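Side-chain contacts in copper-transporting ATPase PAA2, chloroplastic (Arabidopsis thaliana, PDB 5LBK), which uses ATP hydrolysis to carry copper across the chloroplast thylakoid membrane into the lumen, the chain here being its nucleotide-binding domain: residues A[26-31]-A[73-78]; A[63-68]-A[83-88]; A[119-124]-A[130-135]. All coordinates share one frame; numbering follows the deposited sequence. Where two conformers were deposited one is given.

Contact 1: A[26-31]-A[73-78]; sequences AVEKTA and VAVGSL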
ATOM      1  N   ALA A  26      -1.742  -6.272  -5.530  1.00 38.05           N
ATOM      2  CA  ALA A  26      -1.140  -7.605  -5.480  1.00 39.45           C
ATOM      3  C   ALA A  26      -1.195  -8.168  -4.073  1.00 38.07           C
ATOM      4  O   ALA A  26      -1.506  -9.352  -3.874  1.00 40.87           O
ATOM      5  CB  ALA A  26       0.311  -7.568  -5.946  1.00 40.16           C
ATOM      6  N   VAL A  27      -0.871  -7.333  -3.081  1.00 35.34           N
ATOM      7  CA  VAL A  27      -0.944  -7.781  -1.692  1.00 34.28           C
ATOM      8  C   VAL A  27      -2.386  -8.015  -1.257  1.00 34.82           C
ATOM      9  O   VAL A  27      -2.666  -8.972  -0.501  1.00 39.86           O
ATOM     10  CB  VAL A  27      -0.232  -6.758  -0.780  1.00 31.55           C
ATOM     11  CG1 VAL A  27      -0.371  -7.145   0.651  1.00 33.08           C
ATOM     12  CG2 VAL A  27       1.193  -6.693  -1.121  1.00 31.53           C
ATOM     13  N   GLU A  28      -3.308  -7.169  -1.687  1.00 42.87           N
ATOM     14  CA  GLU A  28      -4.697  -7.204  -1.250  1.00 45.83           C
ATOM     15  C   GLU A  28      -5.555  -8.170  -2.060  1.00 52.48           C
ATOM     16  O   GLU A  28      -6.756  -8.229  -1.823  1.00 56.07           O
ATOM     17  CB  GLU A  28      -5.294  -5.810  -1.315  1.00 43.40           C
ATOM     18  CG  GLU A  28      -4.613  -4.839  -0.364  1.00 46.03           C
ATOM     19  CD  GLU A  28      -5.083  -5.001   1.040  1.00 40.71           C
ATOM     20  OE1 GLU A  28      -5.880  -4.160   1.485  1.00 60.32           O
ATOM     21  OE2 GLU A  28      -4.702  -5.988   1.670  1.00 54.31           O
ATOM     22  N   LYS A  29      -4.938  -8.960  -2.942  1.00 54.50           N
ATOM     23  CA  LYS A  29      -5.647  -9.699  -3.988  1.00 60.59           C
ATOM     24  C   LYS A  29      -6.859 -10.460  -3.456  1.00 71.58           C
ATOM     25  O   LYS A  29      -7.972 -10.334  -3.986  1.00 70.49           O
ATOM     26  CB  LYS A  29      -4.672 -10.662  -4.668  1.00 61.81           C
ATOM     27  CG  LYS A  29      -5.079 -11.110  -6.097  1.00 66.92           C
ATOM     28  CD  LYS A  29      -5.105  -9.930  -7.079  1.00 65.57           C
ATOM     29  CE  LYS A  29      -5.477 -10.387  -8.457  1.00 75.98           C
ATOM     30  NZ  LYS A  29      -5.713  -9.235  -9.404  1.00 73.20           N
ATOM     31  N   THR A  30      -6.664 -11.287  -2.434  1.00 66.84           N
ATOM     32  CA  THR A  30      -7.748 -12.124  -1.942  1.00 73.08           C
ATOM     33  C   THR A  30      -8.276 -11.696  -0.579  1.00 72.09           C
ATOM     34  O   THR A  30      -9.033 -12.448   0.034  1.00 77.45           O
ATOM     35  CB  THR A  30      -7.292 -13.585  -1.883  1.00 77.49           C
ATOM     36  OG1 THR A  30      -6.063 -13.671  -1.151  1.00 72.51           O
ATOM     37  CG2 THR A  30      -7.118 -14.158  -3.312  1.00 79.86           C
ATOM     38  N   ALA A  31      -7.917 -10.518  -0.082  1.00 65.87           N
ATOM     39  CA  ALA A  31      -8.548 -10.047   1.141  1.00 65.34           C
ATOM     40  C   ALA A  31     -10.033  -9.824   0.876  1.00 73.55           C
ATOM     41  O   ALA A  31     -10.439  -9.466  -0.235  1.00 72.08           O
ATOM     42  CB  ALA A  31      -7.875  -8.772   1.645  1.00 57.69           C
ATOM     43  N   VAL A  73       6.488  -6.474   0.543  1.00 24.34           N
ATOM     44  CA  VAL A  73       5.645  -5.278   0.459  1.00 25.83           C
ATOM     45  C   VAL A  73       4.545  -5.453   1.495  1.00 25.83           C
ATOM     46  O   VAL A  73       4.003  -6.565   1.646  1.00 23.44           O
ATOM     47  CB  VAL A  73       5.038  -5.103  -0.952  1.00 26.81           C
ATOM     48  CG1 VAL A  73       4.026  -3.894  -0.980  1.00 24.73           C
ATOM     49  CG2 VAL A  73       6.153  -4.952  -2.014  1.00 31.78           C
ATOM     50  N   ALA A  74       4.284  -4.414   2.264  1.00 23.84           N
ATOM     51  CA  ALA A  74       3.278  -4.422   3.328  1.00 23.56           C
ATOM     52  C   ALA A  74       2.238  -3.329   3.075  1.00 28.96           C
ATOM     53  O   ALA A  74       2.579  -2.246   2.627  1.00 23.44           O
ATOM     54  CB  ALA A  74       3.958  -4.243   4.680  1.00 23.37           C
ATOM     55  N   VAL A  75       0.963  -3.637   3.332  1.00 20.72           N
ATOM     56  CA  VAL A  75      -0.161  -2.738   3.183  1.00 20.79           C
ATOM     57  C   VAL A  75      -0.979  -2.762   4.461  1.00 23.87           C
ATOM     58  O   VAL A  75      -1.320  -3.838   4.946  1.00 28.20           O
ATOM     59  CB  VAL A  75      -1.053  -3.150   1.986  1.00 28.65           C
ATOM     60  CG1 VAL A  75      -2.168  -2.158   1.809  1.00 26.63           C
ATOM     61  CG2 VAL A  75      -0.251  -3.202   0.691  1.00 29.77           C
ATOM     62  N   GLY A  76      -1.289  -1.591   4.999  1.00 22.55           N
ATOM     63  CA  GLY A  76      -1.971  -1.544   6.296  1.00 21.52           C
ATOM     64  C   GLY A  76      -1.817  -0.208   6.962  1.00 26.11           C
ATOM     65  O   GLY A  76      -1.661   0.823   6.298  1.00 22.15           O
ATOM     66  N   SER A  77      -1.953  -0.223   8.287  1.00 20.61           N
ATOM     67  CA  SER A  77      -1.830   1.047   9.020  1.00 25.67           C
ATOM     68  C   SER A  77      -0.394   1.577   8.964  1.00 25.42           C
ATOM     69  O   SER A  77       0.558   0.843   8.766  1.00 22.26           O
ATOM     70  CB  SER A  77      -2.249   0.846  10.467  1.00 35.32           C
ATOM     71  OG  SER A  77      -1.265   0.041  11.055  1.00 35.12           O
ATOM     72  N   LEU A  78      -0.236   2.892   9.216  1.00 22.40           N
ATOM     73  CA  LEU A  78       1.076   3.531   9.090  1.00 26.15           C
ATOM     74  C   LEU A  78       2.109   2.899   9.990  1.00 23.57           C
ATOM     75  O   LEU A  78       3.220   2.569   9.546  1.00 23.87           O
ATOM     76  CB  LEU A  78       0.941   5.042   9.406  1.00 28.74           C
ATOM     77  CG  LEU A  78       2.250   5.823   9.482  1.00 28.06           C
ATOM     78  CD1 LEU A  78       3.038   5.617   8.155  1.00 34.03           C
ATOM     79  CD2 LEU A  78       1.942   7.286   9.747  1.00 28.43           C
TER
HETATM   80  O   HOH W   1      -4.452  -4.655   4.604  1.00 57.33           O
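Val27 lies against Val73 and Val75 where the end of helix 17-27 meets strand 71-76. This is helix-on-sheet packing inside the N-domain of a P1B-type ATPase, in which an antiparallel sheet carries helices. Val27 can be followed outward. Its CB already touches the strand, 3.8 Å from Val75 CG2. The same methyl group is met again by the first branch, with Val27 CG1 3.9 Å from Val75 CG2. The two side chains pass alongside each other, running in opposite directions. The second branch reaches back along the strand. Val27 CG2 stands 4.0 Å from Val73 CG1 and also touches the carbonyl oxygen of Val73. With CG1 anti to the backbone N (chi1 176°), CG2 lies beside that N and is the branch turned to Val73. One valine therefore spans two strand residues that point to the same face. Ala74, between them, turns to the other face and meets Phe85.

Glu28 follows directly and is the first residue to leave helical geometry. It begins a type I turn closed by the bond from Ala31 N to Glu28 O, 3.1 Å. Its chain bends at chi2 (-79°), and this carries the carboxylate back toward the strand. Glu28 CD then lies 4.1 Å from Val75 CG1, while Ala36, Ile39 and Val40 of helix 34-45 also touch the side chain. The His-Pro signature of P1B N-domains follows a few residues on. In relatives its histidine lies at the nucleotide; no such role is seen here for Glu28. Glu28 is buried, and its carboxylate has a polar link to the strand. One water donates to Glu28 OE2 at 3.2 Å and to the carbonyl oxygen of Val75 at 3.3 Å.

Contact 2: A[63-68]-A[83-88]; sequences GTLAEI and DRFLKK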
ATOM      1  N   GLY A  63      -2.658  -5.319   8.995  1.00 27.57           N
ATOM      2  CA  GLY A  63      -2.348  -5.284   7.571  1.00 24.66           C
ATOM      3  C   GLY A  63      -1.902  -6.629   7.052  1.00 24.57           C
ATOM      4  O   GLY A  63      -1.986  -7.646   7.745  1.00 24.11           O
ATOM      5  N   THR A  64      -1.421  -6.609   5.811  1.00 24.64           N
ATOM      6  CA  THR A  64      -1.072  -7.793   5.047  1.00 24.43           C
ATOM      7  C   THR A  64       0.262  -7.560   4.369  1.00 26.64           C
ATOM      8  O   THR A  64       0.583  -6.434   3.996  1.00 24.76           O
ATOM      9  CB  THR A  64      -2.140  -8.121   3.990  1.00 30.87           C
ATOM     10  OG1 THR A  64      -3.396  -8.335   4.626  1.00 30.56           O
ATOM     11  CG2 THR A  64      -1.848  -9.376   3.235  1.00 26.22           C
ATOM     12  N   LEU A  65       1.052  -8.624   4.272  1.00 23.82           N
ATOM     13  CA  LEU A  65       2.384  -8.567   3.701  1.00 28.21           C
ATOM     14  C   LEU A  65       2.546  -9.724   2.727  1.00 22.54           C
ATOM     15  O   LEU A  65       2.107 -10.846   3.028  1.00 24.51           O
ATOM     16  CB  LEU A  65       3.402  -8.653   4.867  1.00 53.97           C
ATOM     17  CG  LEU A  65       4.818  -9.233   4.801  1.00 45.61           C
ATOM     18  CD1 LEU A  65       5.834  -8.121   4.388  1.00 30.58           C
ATOM     19  CD2 LEU A  65       5.235  -9.795   6.123  1.00 56.98           C
ATOM     20  N   ALA A  66       3.248  -9.472   1.620  1.00 27.70           N
ATOM     21  CA  ALA A  66       3.520 -10.515   0.645  1.00 27.53           C
ATOM     22  C   ALA A  66       4.795 -10.146  -0.089  1.00 26.83           C
ATOM     23  O   ALA A  66       5.165  -8.972  -0.172  1.00 28.72           O
ATOM     24  CB  ALA A  66       2.378 -10.667  -0.371  1.00 24.83           C
ATOM     25  N   GLU A  67       5.446 -11.154  -0.659  1.00 27.19           N
ATOM     26  CA  GLU A  67       6.669 -10.911  -1.412  1.00 28.93           C
ATOM     27  C   GLU A  67       6.312 -10.657  -2.876  1.00 30.24           C
ATOM     28  O   GLU A  67       5.658 -11.487  -3.521  1.00 32.63           O
ATOM     29  CB  GLU A  67       7.633 -12.086  -1.260  1.00 32.46           C
ATOM     30  CG  GLU A  67       9.035 -11.714  -1.630  1.00 34.26           C
ATOM     31  CD  GLU A  67      10.091 -12.780  -1.377  1.00 38.37           C
ATOM     32  OE1 GLU A  67       9.767 -13.910  -0.923  1.00 44.05           O
ATOM     33  OE2 GLU A  67      11.265 -12.463  -1.653  1.00 45.63           O
ATOM     34  N   ILE A  68       6.752  -9.517  -3.392  1.00 30.69           N
ATOM     35  CA  ILE A  68       6.524  -9.123  -4.785  1.00 32.94           C
ATOM     36  C   ILE A  68       7.868  -8.997  -5.483  1.00 33.81           C
ATOM     37  O   ILE A  68       8.691  -8.159  -5.100  1.00 35.83           O
ATOM     38  CB  ILE A  68       5.799  -7.784  -4.897  1.00 28.46           C
ATOM     39  CG1 ILE A  68       4.622  -7.636  -3.942  1.00 46.86           C
ATOM     40  CG2 ILE A  68       5.410  -7.534  -6.367  1.00 40.59           C
ATOM     41  CD1 ILE A  68       3.615  -8.617  -4.073  1.00 49.30           C
ATOM     42  N   ASP A  83       6.788  -0.357  10.741  1.00 25.68           N
ATOM     43  CA  ASP A  83       7.523  -1.240  11.646  1.00 27.40           C
ATOM     44  C   ASP A  83       8.002  -2.514  10.964  1.00 29.71           C
ATOM     45  O   ASP A  83       8.852  -3.213  11.505  1.00 30.90           O
ATOM     46  CB  ASP A  83       6.641  -1.648  12.852  1.00 31.18           C
ATOM     47  CG  ASP A  83       6.529  -0.547  13.913  1.00 42.85           C
ATOM     48  OD1 ASP A  83       7.343   0.421  13.887  1.00 33.83           O
ATOM     49  OD2 ASP A  83       5.607  -0.638  14.764  1.00 30.99           O
ATOM     50  N   ARG A  84       7.435  -2.858   9.817  1.00 24.44           N
ATOM     51  CA  ARG A  84       7.741  -4.118   9.160  0.56 23.40           C
ATOM     52  C   ARG A  84       9.164  -4.175   8.632  1.00 35.91           C
ATOM     53  O   ARG A  84       9.739  -5.270   8.540  1.00 34.72           O
ATOM     54  CB  ARG A  84       6.786  -4.395   7.997  0.56 28.64           C
ATOM     55  CG  ARG A  84       5.342  -4.696   8.353  0.56 21.86           C
ATOM     56  CD  ARG A  84       5.163  -5.620   9.563  0.56 32.74           C
ATOM     57  NE  ARG A  84       5.649  -6.979   9.339  0.56 42.13           N
ATOM     58  CZ  ARG A  84       5.418  -8.003  10.165  0.56 35.30           C
ATOM     59  NH1 ARG A  84       4.701  -7.817  11.261  0.56 39.46           N
ATOM     60  NH2 ARG A  84       5.902  -9.212   9.899  0.56 28.80           N
ATOM     61  N   PHE A  85       9.758  -3.023   8.276  1.00 31.54           N
ATOM     62  CA  PHE A  85      11.041  -3.005   7.590  1.00 29.38           C
ATOM     63  C   PHE A  85      12.054  -2.130   8.332  1.00 29.86           C
ATOM     64  O   PHE A  85      11.697  -1.113   8.923  1.00 31.37           O
ATOM     65  CB  PHE A  85      10.877  -2.482   6.153  1.00 33.95           C
ATOM     66  CG  PHE A  85       9.762  -3.169   5.387  1.00 35.10           C
ATOM     67  CD1 PHE A  85       9.859  -4.490   5.084  1.00 42.12           C
ATOM     68  CD2 PHE A  85       8.622  -2.476   4.982  1.00 39.67           C
ATOM     69  CE1 PHE A  85       8.832  -5.139   4.410  1.00 42.48           C
ATOM     70  CE2 PHE A  85       7.597  -3.158   4.290  1.00 33.66           C
ATOM     71  CZ  PHE A  85       7.731  -4.428   4.003  1.00 34.21           C
ATOM     72  N   LEU A  86      13.325  -2.528   8.264  1.00 31.78           N
ATOM     73  CA  LEU A  86      14.369  -1.812   8.999  1.00 42.39           C
ATOM     74  C   LEU A  86      14.611  -0.429   8.407  1.00 44.76           C
ATOM     75  O   LEU A  86      14.906   0.529   9.133  1.00 33.89           O
ATOM     76  CB  LEU A  86      15.668  -2.626   9.000  1.00 39.02           C
ATOM     77  CG  LEU A  86      16.884  -2.002   9.727  1.00 45.76           C
ATOM     78  CD1 LEU A  86      16.707  -1.972  11.238  1.00 51.65           C
ATOM     79  CD2 LEU A  86      18.186  -2.727   9.404  1.00 51.67           C
ATOM     80  N   LYS A  87      14.504  -0.303   7.094  1.00 34.67           N
ATOM     81  CA  LYS A  87      14.683   0.999   6.464  1.00 34.43           C
ATOM     82  C   LYS A  87      13.513   1.893   6.845  1.00 31.80           C
ATOM     83  O   LYS A  87      12.362   1.519   6.616  1.00 30.00           O
ATOM     84  CB  LYS A  87      14.754   0.840   4.949  1.00 35.97           C
ATOM     85  CG  LYS A  87      14.871   2.149   4.162  1.00 44.74           C
ATOM     86  CD  LYS A  87      16.250   2.755   4.288  1.00 54.04           C
ATOM     87  CE  LYS A  87      16.353   4.048   3.521  1.00 60.60           C
ATOM     88  NZ  LYS A  87      17.734   4.572   3.632  1.00 71.24           N
ATOM     89  N   LYS A  88      13.806   3.092   7.381  1.00 32.06           N
ATOM     90  CA  LYS A  88      12.798   4.055   7.813  1.00 31.15           C
ATOM     91  C   LYS A  88      12.854   5.282   6.912  1.00 35.64           C
ATOM     92  O   LYS A  88      13.922   5.656   6.421  1.00 36.92           O
ATOM     93  CB  LYS A  88      13.021   4.507   9.278  1.00 37.46           C
ATOM     94  CG  LYS A  88      13.224   3.393  10.283  1.00 45.32           C
ATOM     95  CD  LYS A  88      11.998   2.514  10.456  1.00 29.85           C
ATOM     96  CE  LYS A  88      12.310   1.365  11.347  1.00 36.66           C
ATOM     97  NZ  LYS A  88      11.219   0.349  11.295  1.00 28.50           N
TER
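Leu65 holds its CG roughly anti to the backbone N, with chi1 at 151°, a torsion that carries its fork from strand 63-68 toward Arg84 and Phe85. Arg84 bends at chi2 (-42°) and again at chi3 (-66°), which folds its guanidinium back toward the leucine. The fork of Leu65 divides the work. CD1 goes to the aromatic ring, 4.2 Å from Phe85 CZ. CD2 goes to the arginine, 3.9 Å from Arg84 NH2. Each methyl meets its flat partner obliquely; the side chains of Leu65 and Phe85 run past each other in opposite directions. The arginine was modelled in two conformers, so the second touch describes one of them.

The two partners of Leu65 also pack on each other. Arg84 CB sits over the centre of the Phe85 ring, 3.9 Å above its plane. Beyond the ring, the chain is tied by Lys88. Its NZ gives a 2.8 Å bond to the carbonyl oxygen of Phe85, with the donor tilted out of the carbonyl plane. The same NZ also bonds Ser82 O, bridging the end of helix 78-84 and the following loop.

The ring of Phe85 further touches Phe72 and Glu124, and Leu65 also meets Leu57 and Phe72. The contact adds to an apolar patch with Leu57 and Phe72 on this face of the sheet. Arg84 has Glu59 as a long, weak ionic partner. No hydrogen bond joins the two segments. What holds them is apolar and dispersive: a leucine fork between a phenyl ring and a guanidinium. The ring is buried, whereas the arginine is partly exposed and solvent probably eases its charge.

Contact 3: A[119-124]-A[130-135]; sequences VYVGRE and GAIAIS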
ATOM      1  N   VAL A 119      -4.670   3.747   3.669  1.00 24.22           N
ATOM      2  CA  VAL A 119      -3.944   2.478   3.721  1.00 26.47           C
ATOM      3  C   VAL A 119      -2.525   2.721   3.233  1.00 21.17           C
ATOM      4  O   VAL A 119      -2.338   3.276   2.133  1.00 26.43           O
ATOM      5  CB  VAL A 119      -4.642   1.450   2.816  1.00 35.69           C
ATOM      6  CG1 VAL A 119      -3.926   0.142   2.861  1.00 39.58           C
ATOM      7  CG2 VAL A 119      -6.113   1.345   3.207  1.00 44.35           C
ATOM      8  N   TYR A 120      -1.535   2.476   4.088  1.00 19.63           N
ATOM      9  CA  TYR A 120      -0.165   2.749   3.669  1.00 20.83           C
ATOM     10  C   TYR A 120       0.477   1.574   2.974  1.00 24.27           C
ATOM     11  O   TYR A 120       0.122   0.418   3.195  1.00 22.57           O
ATOM     12  CB  TYR A 120       0.677   3.176   4.867  1.00 20.14           C
ATOM     13  CG  TYR A 120       0.269   4.559   5.386  1.00 20.66           C
ATOM     14  CD1 TYR A 120      -0.857   4.714   6.194  1.00 24.09           C
ATOM     15  CD2 TYR A 120       0.943   5.699   4.983  1.00 23.14           C
ATOM     16  CE1 TYR A 120      -1.275   5.956   6.613  1.00 27.79           C
ATOM     17  CE2 TYR A 120       0.539   6.928   5.420  1.00 24.17           C
ATOM     18  CZ  TYR A 120      -0.548   7.050   6.228  1.00 24.68           C
ATOM     19  OH  TYR A 120      -0.954   8.296   6.663  1.00 27.20           O
ATOM     20  N   VAL A 121       1.445   1.884   2.144  1.00 20.01           N
ATOM     21  CA  VAL A 121       2.172   0.894   1.366  1.00 21.86           C
ATOM     22  C   VAL A 121       3.666   1.031   1.617  1.00 24.38           C
ATOM     23  O   VAL A 121       4.246   2.113   1.437  1.00 21.31           O
ATOM     24  CB  VAL A 121       1.856   1.017  -0.131  1.00 25.44           C
ATOM     25  CG1 VAL A 121       2.485  -0.112  -0.900  1.00 30.06           C
ATOM     26  CG2 VAL A 121       0.350   1.025  -0.291  1.00 26.01           C
ATOM     27  N   GLY A 122       4.312  -0.069   2.002  1.00 21.75           N
ATOM     28  CA  GLY A 122       5.734  -0.057   2.266  1.00 21.36           C
ATOM     29  C   GLY A 122       6.466  -1.211   1.607  1.00 24.61           C
ATOM     30  O   GLY A 122       5.877  -2.250   1.319  1.00 26.74           O
ATOM     31  N   ARG A 123       7.764  -1.006   1.338  1.00 25.73           N
ATOM     32  CA  ARG A 123       8.592  -2.032   0.688  1.00 28.84           C
ATOM     33  C   ARG A 123       9.936  -2.216   1.379  1.00 28.40           C
ATOM     34  O   ARG A 123      10.599  -1.229   1.697  1.00 30.44           O
ATOM     35  CB  ARG A 123       8.820  -1.680  -0.780  1.00 27.47           C
ATOM     36  CG  ARG A 123       9.534  -2.737  -1.564  1.00 29.00           C
ATOM     37  CD  ARG A 123       9.277  -2.440  -3.008  1.00 35.52           C
ATOM     38  NE  ARG A 123       9.955  -3.343  -3.886  1.00 42.75           N
ATOM     39  CZ  ARG A 123      11.212  -3.212  -4.279  1.00 50.30           C
ATOM     40  NH1 ARG A 123      11.964  -2.196  -3.863  1.00 51.52           N
ATOM     41  NH2 ARG A 123      11.714  -4.125  -5.084  1.00 52.12           N
ATOM     42  N   GLU A 124      10.374  -3.482   1.569  1.00 28.50           N
ATOM     43  CA  GLU A 124      11.610  -3.723   2.302  1.00 29.47           C
ATOM     44  C   GLU A 124      12.755  -3.035   1.561  1.00 35.82           C
ATOM     45  O   GLU A 124      12.836  -3.076   0.333  1.00 39.73           O
ATOM     46  CB  GLU A 124      11.909  -5.213   2.467  1.00 32.34           C
ATOM     47  CG  GLU A 124      12.889  -5.518   3.655  1.00 33.84           C
ATOM     48  CD  GLU A 124      12.770  -6.926   4.206  1.00 52.24           C
ATOM     49  OE1 GLU A 124      12.426  -7.831   3.423  1.00 50.26           O
ATOM     50  OE2 GLU A 124      13.074  -7.126   5.411  1.00 55.88           O
ATOM     51  N   GLY A 130       4.168   4.887  -0.322  1.00 25.72           N
ATOM     52  CA  GLY A 130       2.947   5.511  -0.795  1.00 24.45           C
ATOM     53  C   GLY A 130       1.815   5.210   0.148  1.00 22.38           C
ATOM     54  O   GLY A 130       1.982   4.596   1.208  1.00 21.87           O
ATOM     55  N   ALA A 131       0.655   5.707  -0.235  1.00 22.89           N
ATOM     56  CA  ALA A 131      -0.542   5.544   0.550  1.00 23.02           C
ATOM     57  C   ALA A 131      -1.728   5.589  -0.399  1.00 26.91           C
ATOM     58  O   ALA A 131      -1.694   6.254  -1.443  1.00 28.21           O
ATOM     59  CB  ALA A 131      -0.642   6.621   1.609  1.00 27.10           C
ATOM     60  N   ILE A 132      -2.794   4.906  -0.012  1.00 22.93           N
ATOM     61  CA  ILE A 132      -4.030   4.909  -0.753  1.00 19.93           C
ATOM     62  C   ILE A 132      -5.126   5.490   0.125  1.00 26.19           C
ATOM     63  O   ILE A 132      -5.402   4.976   1.216  1.00 27.19           O
ATOM     64  CB  ILE A 132      -4.388   3.502  -1.231  1.00 27.89           C
ATOM     65  CG1 ILE A 132      -3.224   2.961  -2.070  1.00 32.63           C
ATOM     66  CG2 ILE A 132      -5.579   3.599  -2.052  1.00 27.93           C
ATOM     67  CD1 ILE A 132      -3.272   1.500  -2.274  1.00 52.28           C
ATOM     68  N   ALA A 133      -5.764   6.555  -0.355  1.00 28.67           N
ATOM     69  CA  ALA A 133      -6.897   7.144   0.339  1.00 27.77           C
ATOM     70  C   ALA A 133      -8.198   6.487  -0.109  1.00 26.27           C
ATOM     71  O   ALA A 133      -8.456   6.350  -1.311  1.00 36.16           O
ATOM     72  CB  ALA A 133      -6.975   8.640   0.067  1.00 34.37           C
ATOM     73  N   ILE A 134      -9.014   6.103   0.861  1.00 42.26           N
ATOM     74  CA  ILE A 134     -10.311   5.492   0.622  1.00 44.68           C
ATOM     75  C   ILE A 134     -11.393   6.426   1.144  1.00 57.59           C
ATOM     76  O   ILE A 134     -11.203   7.120   2.148  1.00 62.34           O
ATOM     77  CB  ILE A 134     -10.397   4.121   1.323  1.00 52.34           C
ATOM     78  CG1 ILE A 134      -9.190   3.253   0.948  1.00 46.87           C
ATOM     79  CG2 ILE A 134     -11.718   3.424   0.989  1.00 51.64           C
ATOM     80  CD1 ILE A 134      -9.134   2.871  -0.505  1.00 50.71           C
ATOM     81  N   SER A 135     -12.539   6.428   0.465  1.00 47.03           N
ATOM     82  CA  SER A 135     -13.707   7.188   0.914  1.00 47.31           C
ATOM     83  C   SER A 135     -14.905   6.268   1.145  1.00 52.65           C
ATOM     84  O   SER A 135     -15.265   5.504   0.261  1.00 54.74           O
ATOM     85  CB  SER A 135     -14.070   8.268  -0.113  1.00 61.92           C
ATOM     86  OG  SER A 135     -13.059   9.257  -0.133  1.00 68.30           O
TER
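Val119 and Ile132 are paired through their backbones by two nearly straight hydrogen bonds. Val119 N gives to Ile132 O at 2.8 Å, and Ile132 N gives to Val119 O at 2.7 Å. Two residues along, Val121 and Gly130 form the next hydrogen-bonded pair. Val121 N reaches Gly130 O at 2.9 Å, well above the carbonyl plane. The return bond, Gly130 N to Val121 O, is longer at 3.3 Å and bent to 138°. A CA-H...O contact from Ala131 to Val119 O adds to the set.

Apolar contacts between valine and isoleucine lie on one face of the sheet. Val121 CG2 meets Ile132 CD1 at 4.2 Å, and Val119 CG2 meets Ile134 CG1 at 4.3 Å. These residues face helices 17-27 and 34-45.

On the other face there is one CH-pi contact, in the non-hydrogen-bonded pair. Ala131 CB approaches the Tyr120 ring obliquely and off-centre, 4.3 Å from its centroid, nearest to Tyr120 CD2. The hydroxyl of Tyr120 bonds Glu98 of helix 91-102.

Antiparallel pairing of two strands joined by a short turn makes a beta hairpin, here 117-123 with 127-134 within the sheet of the P-type ATPase N-domain.

Contacts 1 and 3 are buried in the core, while contact 2 is only partly buried. All three reach the same antiparallel sheet. Strand 71-76 lies between strands 63-68 and 117-123 and shares backbone bonds with both, so contact 1 sits between the strands used by the other two. Contact 1 and the valine-isoleucine part of contact 3 lie on the face under helices 17-27 and 34-45. Contact 2 lies on the opposite face, as do Tyr120 and Ala131 of contact 3. The chemistry follows place. Contact 3 is chiefly strand pairing through backbone bonds, contact 1 is valine packing with one water bridge, and contact 2 mixes leucine, an aromatic ring and a charged arginine.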